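Local coordinates for catechol 1,2-dioxygenase (Acinetobacter sp., PDB 1DMH), which catalyses the ferric-iron-dependent cleavage of catechol by dioxygen to cis,cis-muconate, the first step of catechol breakdown in the beta-ketoadipate pathway, at residues Lys152-His157 with Arg179-Thr184; Gly233-Thr238 with Arg294-Val299. All coordinates share one frame; numbering follows the deposited sequence.

Interaction 1: residues Lys152-His157 with Arg179-Thr184; sequences KVEIWH and RRSIIT
Val153 and Ile182 form a hydrogen-bonded pair of an antiparallel beta ladder. Val153 N gives its hydrogen to Ile182 O at 2.7 Å, and Ile182 N returns one to Val153 O. Ile155 and Arg180 repeat the exchange two residues on, with Ile155 N 3.0 Å from Arg180 O. The strands run at 161°, nearly opposed.

Val153, Ile155 and Ile182 are buried together on one face, the apolar part of the contact. With CG1 of Val153 anti to the backbone N (chi1 -178°), its other methyl, CG2, lies beside that nitrogen and meets Thr184 CG2 at 3.8 Å. The two side chains cross at about a right angle.

On the other face only Lys152 and Glu154, with Ile183 beside them, are partly exposed. Contacts near Lys152 are looser: its CG lies 4.1 Å from Ile183 CD1. Ser181 OG touches Glu154 CG at 3.6 Å. A water bridges these two side chains, lying 2.7 Å from Ser181 OG and donating to Glu154 OE1, which also bonds Tyr110 OH. Trp156 and Arg179 are buried on this same face. The extended chain of Arg179 carries its guanidinium alongside Trp156, NH1 being 3.4 Å from CD1 and the planes 21° apart.

Trp156 stacks on the iron ligand His226 and Arg179 touches the ligand Tyr164, so both probably belong to the second shell of the iron. Strand 152-157 also pairs antiparallel with strand 220-230, while Val153, Ile155 and Ile182 pack against strands 133-141 and 189-195.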
loop_
_atom_site.group_PDB
_atom_site.type_symbol
_atom_site.label_atom_id
_atom_site.label_comp_id
_atom_site.label_asym_id
_atom_site.label_seq_id
_atom_site.Cartn_x
_atom_site.Cartn_y
_atom_site.Cartn_z
ATOM N N LYS A 152 -28.090 2.579 22.253
ATOM C CA LYS A 152 -26.821 1.949 22.638
ATOM C C LYS A 152 -25.682 2.927 22.377
ATOM O O LYS A 152 -25.432 3.315 21.230
ATOM C CB LYS A 152 -26.579 0.691 21.833
ATOM C CG LYS A 152 -25.311 -0.085 22.167
ATOM C CD LYS A 152 -25.341 -1.323 21.300
ATOM C CE LYS A 152 -24.264 -2.313 21.611
ATOM N NZ LYS A 152 -24.585 -3.628 20.961
ATOM N N VAL A 153 -25.016 3.326 23.452
ATOM C CA VAL A 153 -23.918 4.272 23.375
ATOM C C VAL A 153 -22.613 3.493 23.520
ATOM O O VAL A 153 -22.388 2.859 24.555
ATOM C CB VAL A 153 -24.001 5.316 24.521
ATOM C CG1 VAL A 153 -22.866 6.334 24.391
ATOM C CG2 VAL A 153 -25.364 6.028 24.500
ATOM N N GLU A 154 -21.773 3.514 22.488
ATOM C CA GLU A 154 -20.488 2.834 22.558
ATOM C C GLU A 154 -19.369 3.862 22.674
ATOM O O GLU A 154 -19.265 4.758 21.850
ATOM C CB GLU A 154 -20.269 1.977 21.325
ATOM C CG GLU A 154 -21.345 0.942 21.166
ATOM C CD GLU A 154 -21.093 0.038 19.984
ATOM O OE1 GLU A 154 -20.085 -0.697 19.993
ATOM O OE2 GLU A 154 -21.906 0.074 19.046
ATOM N N ILE A 155 -18.537 3.706 23.701
ATOM C CA ILE A 155 -17.449 4.626 23.981
ATOM C C ILE A 155 -16.108 3.918 24.069
ATOM O O ILE A 155 -16.004 2.832 24.642
ATOM C CB ILE A 155 -17.701 5.341 25.322
ATOM C CG1 ILE A 155 -19.117 5.935 25.314
ATOM C CG2 ILE A 155 -16.652 6.429 25.557
ATOM C CD1 ILE A 155 -19.425 6.763 26.518
ATOM N N TRP A 156 -15.075 4.510 23.488
ATOM C CA TRP A 156 -13.753 3.916 23.598
ATOM C C TRP A 156 -12.775 5.065 23.563
ATOM O O TRP A 156 -13.041 6.075 22.916
ATOM C CB TRP A 156 -13.502 2.855 22.489
ATOM C CG TRP A 156 -13.378 3.280 21.023
ATOM C CD1 TRP A 156 -12.221 3.401 20.296
ATOM C CD2 TRP A 156 -14.450 3.579 20.118
ATOM N NE1 TRP A 156 -12.509 3.754 18.996
ATOM C CE2 TRP A 156 -13.869 3.870 18.859
ATOM C CE3 TRP A 156 -15.850 3.631 20.249
ATOM C CZ2 TRP A 156 -14.634 4.209 17.739
ATOM C CZ3 TRP A 156 -16.617 3.971 19.135
ATOM C CH2 TRP A 156 -16.001 4.255 17.895
ATOM N N HIS A 157 -11.675 4.942 24.295
ATOM C CA HIS A 157 -10.678 6.014 24.342
ATOM C C HIS A 157 -9.332 5.507 24.842
ATOM O O HIS A 157 -9.216 4.362 25.271
ATOM C CB HIS A 157 -11.191 7.163 25.220
ATOM C CG HIS A 157 -11.308 6.820 26.680
ATOM N ND1 HIS A 157 -10.236 6.868 27.552
ATOM C CD2 HIS A 157 -12.379 6.441 27.424
ATOM C CE1 HIS A 157 -10.644 6.534 28.768
ATOM N NE2 HIS A 157 -11.940 6.271 28.717
ATOM N N ARG A 179 -13.329 0.574 27.115
ATOM C CA ARG A 179 -14.229 0.316 25.995
ATOM C C ARG A 179 -15.517 -0.290 26.588
ATOM O O ARG A 179 -15.470 -1.371 27.173
ATOM C CB ARG A 179 -13.613 -0.700 25.010
ATOM C CG ARG A 179 -12.340 -0.265 24.277
ATOM C CD ARG A 179 -11.764 -1.440 23.463
ATOM N NE ARG A 179 -10.516 -1.122 22.763
ATOM C CZ ARG A 179 -10.435 -0.359 21.669
ATOM N NH1 ARG A 179 -11.540 0.170 21.138
ATOM N NH2 ARG A 179 -9.251 -0.150 21.095
ATOM N N ARG A 180 -16.655 0.387 26.438
ATOM C CA ARG A 180 -17.917 -0.135 26.961
ATOM C C ARG A 180 -19.104 0.223 26.075
ATOM O O ARG A 180 -19.041 1.167 25.275
ATOM C CB ARG A 180 -18.209 0.435 28.355
ATOM C CG ARG A 180 -17.304 -0.014 29.491
ATOM C CD ARG A 180 -17.444 -1.502 29.812
ATOM N NE ARG A 180 -16.620 -1.841 30.965
ATOM C CZ ARG A 180 -15.310 -2.071 30.936
ATOM N NH1 ARG A 180 -14.640 -2.072 29.789
ATOM N NH2 ARG A 180 -14.670 -2.363 32.068
ATOM N N SER A 181 -20.189 -0.537 26.227
ATOM C CA SER A 181 -21.438 -0.250 25.530
ATOM C C SER A 181 -22.411 0.050 26.646
ATOM O O SER A 181 -22.495 -0.706 27.610
ATOM C CB SER A 181 -21.952 -1.455 24.748
ATOM O OG SER A 181 -21.117 -1.707 23.646
ATOM N N ILE A 182 -23.121 1.156 26.536
ATOM C CA ILE A 182 -24.089 1.515 27.554
ATOM C C ILE A 182 -25.459 1.711 26.952
ATOM O O ILE A 182 -25.625 2.425 25.972
ATOM C CB ILE A 182 -23.654 2.777 28.306
ATOM C CG1 ILE A 182 -22.325 2.468 28.977
ATOM C CG2 ILE A 182 -24.721 3.205 29.343
ATOM C CD1 ILE A 182 -21.883 3.514 29.826
ATOM N N ILE A 183 -26.437 1.026 27.522
ATOM C CA ILE A 183 -27.813 1.139 27.054
ATOM C C ILE A 183 -28.382 2.265 27.871
ATOM O O ILE A 183 -28.315 2.218 29.107
ATOM C CB ILE A 183 -28.631 -0.123 27.377
ATOM C CG1 ILE A 183 -27.931 -1.349 26.792
ATOM C CG2 ILE A 183 -30.071 0.062 26.907
ATOM C CD1 ILE A 183 -27.626 -1.241 25.301
ATOM N N THR A 184 -28.925 3.278 27.208
ATOM C CA THR A 184 -29.483 4.388 27.953
ATOM C C THR A 184 -30.642 3.919 28.853
ATOM O O THR A 184 -31.366 2.972 28.530
ATOM C CB THR A 184 -29.924 5.536 27.013
ATOM O OG1 THR A 184 -30.837 5.044 26.030
ATOM C CG2 THR A 184 -28.697 6.129 26.300
HETATM O O HOH W 1 -18.877 -0.842 22.478
#

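Interaction 2: residues Gly233-Thr238 with Arg294-Val299; sequences GHRKLT and RLVDGV
Leu295 N donates to Gly233 O at 3.1 Å, the hydrogen bond that joins these two segments. It belongs to a single backbone bridge between His234 and Arg294. The bridge ties the approach to strand 237-243 to the loop after strand 283-291. The donor stands 39° out of the carbonyl plane of Gly233, and the N-H to oxygen angle is 153°. Arg294 CA adds a CA-H...O contact to the same oxygen.

Leu295 closes over the bridge. Its CG is 3.6 Å from Gly233 O. One methyl, CD1, reaches Gly233 CA, and the other, CD2, comes within 3.5 Å of His234 O. With CG anti to the carbonyl carbon (chi1 -66°), the leucine fork lies along the backbone of residues 233 and 234. Gly233 has a positive phi, a shape that glycine adopts readily.

The polar ends find partners outside the two segments. Arg235 NH1 makes a salt bridge with Asp92 of helix 80-94, and its NE bonds Thr293 OG1. Arg294 NH2 makes a salt bridge with Asp144, and His234 bonds Asp232 O and Ala143 N through its two ring nitrogens.

Beyond Leu295 the chain reverses in a type I' beta turn from Val296 to Val299. Val296 N and Val299 O are 2.8 Å apart, and Val299 N bonds back to Val296 O. Along the start of this segment runs the aliphatic part of Arg235: CG lies 3.5 Å from Arg294 O, and CD is 4.3 Å from Val296 CG2.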
loop_
_atom_site.group_PDB
_atom_site.type_symbol
_atom_site.label_atom_id
_atom_site.label_comp_id
_atom_site.label_asym_id
_atom_site.label_seq_id
_atom_site.Cartn_x
_atom_site.Cartn_y
_atom_site.Cartn_z
ATOM N N GLY A 233 -35.141 3.073 14.567
ATOM C CA GLY A 233 -35.685 4.226 13.871
ATOM C C GLY A 233 -34.702 5.341 13.546
ATOM O O GLY A 233 -35.057 6.322 12.885
ATOM N N HIS A 234 -33.458 5.214 13.992
ATOM C CA HIS A 234 -32.475 6.270 13.720
ATOM C C HIS A 234 -31.227 5.723 13.060
ATOM O O HIS A 234 -30.940 4.511 13.133
ATOM C CB HIS A 234 -32.054 6.985 15.006
ATOM C CG HIS A 234 -33.170 7.693 15.699
ATOM N ND1 HIS A 234 -34.145 7.027 16.409
ATOM C CD2 HIS A 234 -33.483 9.010 15.768
ATOM C CE1 HIS A 234 -35.009 7.904 16.889
ATOM N NE2 HIS A 234 -34.632 9.114 16.514
ATOM N N ARG A 235 -30.491 6.626 12.419
ATOM C CA ARG A 235 -29.245 6.248 11.758
ATOM C C ARG A 235 -28.166 6.120 12.834
ATOM O O ARG A 235 -28.266 6.725 13.907
ATOM C CB ARG A 235 -28.836 7.309 10.723
ATOM C CG ARG A 235 -29.899 7.557 9.637
ATOM C CD ARG A 235 -29.377 8.470 8.526
ATOM N NE ARG A 235 -28.939 9.762 9.037
ATOM C CZ ARG A 235 -28.340 10.695 8.300
ATOM N NH1 ARG A 235 -28.103 10.493 7.000
ATOM N NH2 ARG A 235 -27.975 11.840 8.866
ATOM N N LYS A 236 -27.145 5.321 12.558
ATOM C CA LYS A 236 -26.065 5.138 13.523
ATOM C C LYS A 236 -25.155 6.372 13.471
ATOM O O LYS A 236 -24.700 6.795 12.390
ATOM C CB LYS A 236 -25.280 3.882 13.198
ATOM C CG LYS A 236 -24.258 3.533 14.210
ATOM C CD LYS A 236 -23.572 2.272 13.741
ATOM C CE LYS A 236 -22.634 1.743 14.805
ATOM N NZ LYS A 236 -22.178 0.366 14.435
ATOM N N LEU A 237 -24.911 6.959 14.641
ATOM C CA LEU A 237 -24.090 8.168 14.740
ATOM C C LEU A 237 -22.656 7.793 15.078
ATOM O O LEU A 237 -22.417 7.003 15.982
ATOM C CB LEU A 237 -24.607 9.084 15.875
ATOM C CG LEU A 237 -24.394 10.611 15.948
ATOM C CD1 LEU A 237 -24.340 10.977 17.397
ATOM C CD2 LEU A 237 -23.205 11.081 15.174
ATOM N N THR A 238 -21.701 8.354 14.348
ATOM C CA THR A 238 -20.291 8.140 14.641
ATOM C C THR A 238 -19.748 9.532 14.929
ATOM O O THR A 238 -19.894 10.433 14.103
ATOM C CB THR A 238 -19.507 7.557 13.437
ATOM O OG1 THR A 238 -20.005 6.247 13.150
ATOM C CG2 THR A 238 -17.981 7.485 13.739
ATOM N N ARG A 294 -33.258 10.513 12.072
ATOM C CA ARG A 294 -34.119 9.423 11.635
ATOM C C ARG A 294 -33.599 8.757 10.369
ATOM O O ARG A 294 -32.856 9.366 9.588
ATOM C CB ARG A 294 -35.533 9.934 11.325
ATOM C CG ARG A 294 -36.437 10.209 12.501
ATOM C CD ARG A 294 -37.881 10.274 11.991
ATOM N NE ARG A 294 -38.858 10.359 13.074
ATOM C CZ ARG A 294 -39.088 11.453 13.798
ATOM N NH1 ARG A 294 -38.406 12.572 13.555
ATOM N NH2 ARG A 294 -40.013 11.435 14.755
ATOM N N LEU A 295 -34.024 7.512 10.168
ATOM C CA LEU A 295 -33.661 6.742 8.986
ATOM C C LEU A 295 -34.212 7.488 7.770
ATOM O O LEU A 295 -35.121 8.307 7.896
ATOM C CB LEU A 295 -34.267 5.338 9.053
ATOM C CG LEU A 295 -33.739 4.425 10.157
ATOM C CD1 LEU A 295 -34.520 3.133 10.150
ATOM C CD2 LEU A 295 -32.252 4.146 9.947
ATOM N N VAL A 296 -33.647 7.212 6.600
ATOM C CA VAL A 296 -34.082 7.869 5.379
ATOM C C VAL A 296 -34.775 6.797 4.550
ATOM O O VAL A 296 -34.142 5.845 4.094
ATOM C CB VAL A 296 -32.867 8.477 4.621
ATOM C CG1 VAL A 296 -33.318 9.110 3.328
ATOM C CG2 VAL A 296 -32.190 9.510 5.495
ATOM N N ASP A 297 -36.086 6.957 4.395
ATOM C CA ASP A 297 -36.927 6.003 3.679
ATOM C C ASP A 297 -36.679 4.590 4.199
ATOM O O ASP A 297 -36.452 3.644 3.428
ATOM C CB ASP A 297 -36.696 6.077 2.161
ATOM C CG ASP A 297 -37.056 7.455 1.574
ATOM O OD1 ASP A 297 -38.176 7.978 1.849
ATOM O OD2 ASP A 297 -36.215 8.009 0.821
ATOM N N GLY A 298 -36.721 4.476 5.527
ATOM C CA GLY A 298 -36.531 3.208 6.192
ATOM C C GLY A 298 -35.131 2.647 6.204
ATOM O O GLY A 298 -34.937 1.521 6.637
ATOM N N VAL A 299 -34.145 3.400 5.738
ATOM C CA VAL A 299 -32.776 2.880 5.730
ATOM C C VAL A 299 -31.726 3.862 6.242
ATOM O O VAL A 299 -31.900 5.087 6.170
ATOM C CB VAL A 299 -32.326 2.439 4.308
ATOM C CG1 VAL A 299 -33.230 1.332 3.783
ATOM C CG2 VAL A 299 -32.346 3.635 3.370
#

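Overall arrangement
Both interactions reach the same mixed sheet, but at different depths. Interaction 1 is buried and joins two neighbouring strands by a regular ladder close to the iron. Interaction 2 is a surface contact away from the active site, where a loop meets the approach to a strand through a single bridge. Their centres are 19 Å apart, and they do not touch. Strand 220-230 connects them: it pairs with strand 152-157 and also with strand 237-243. In interaction 1, paired backbone bonds combine with a hydrophobic face and an aromatic, polar one. Interaction 2 relies on one backbone bond, a leucine lying on main chain and arginines held by outside acids.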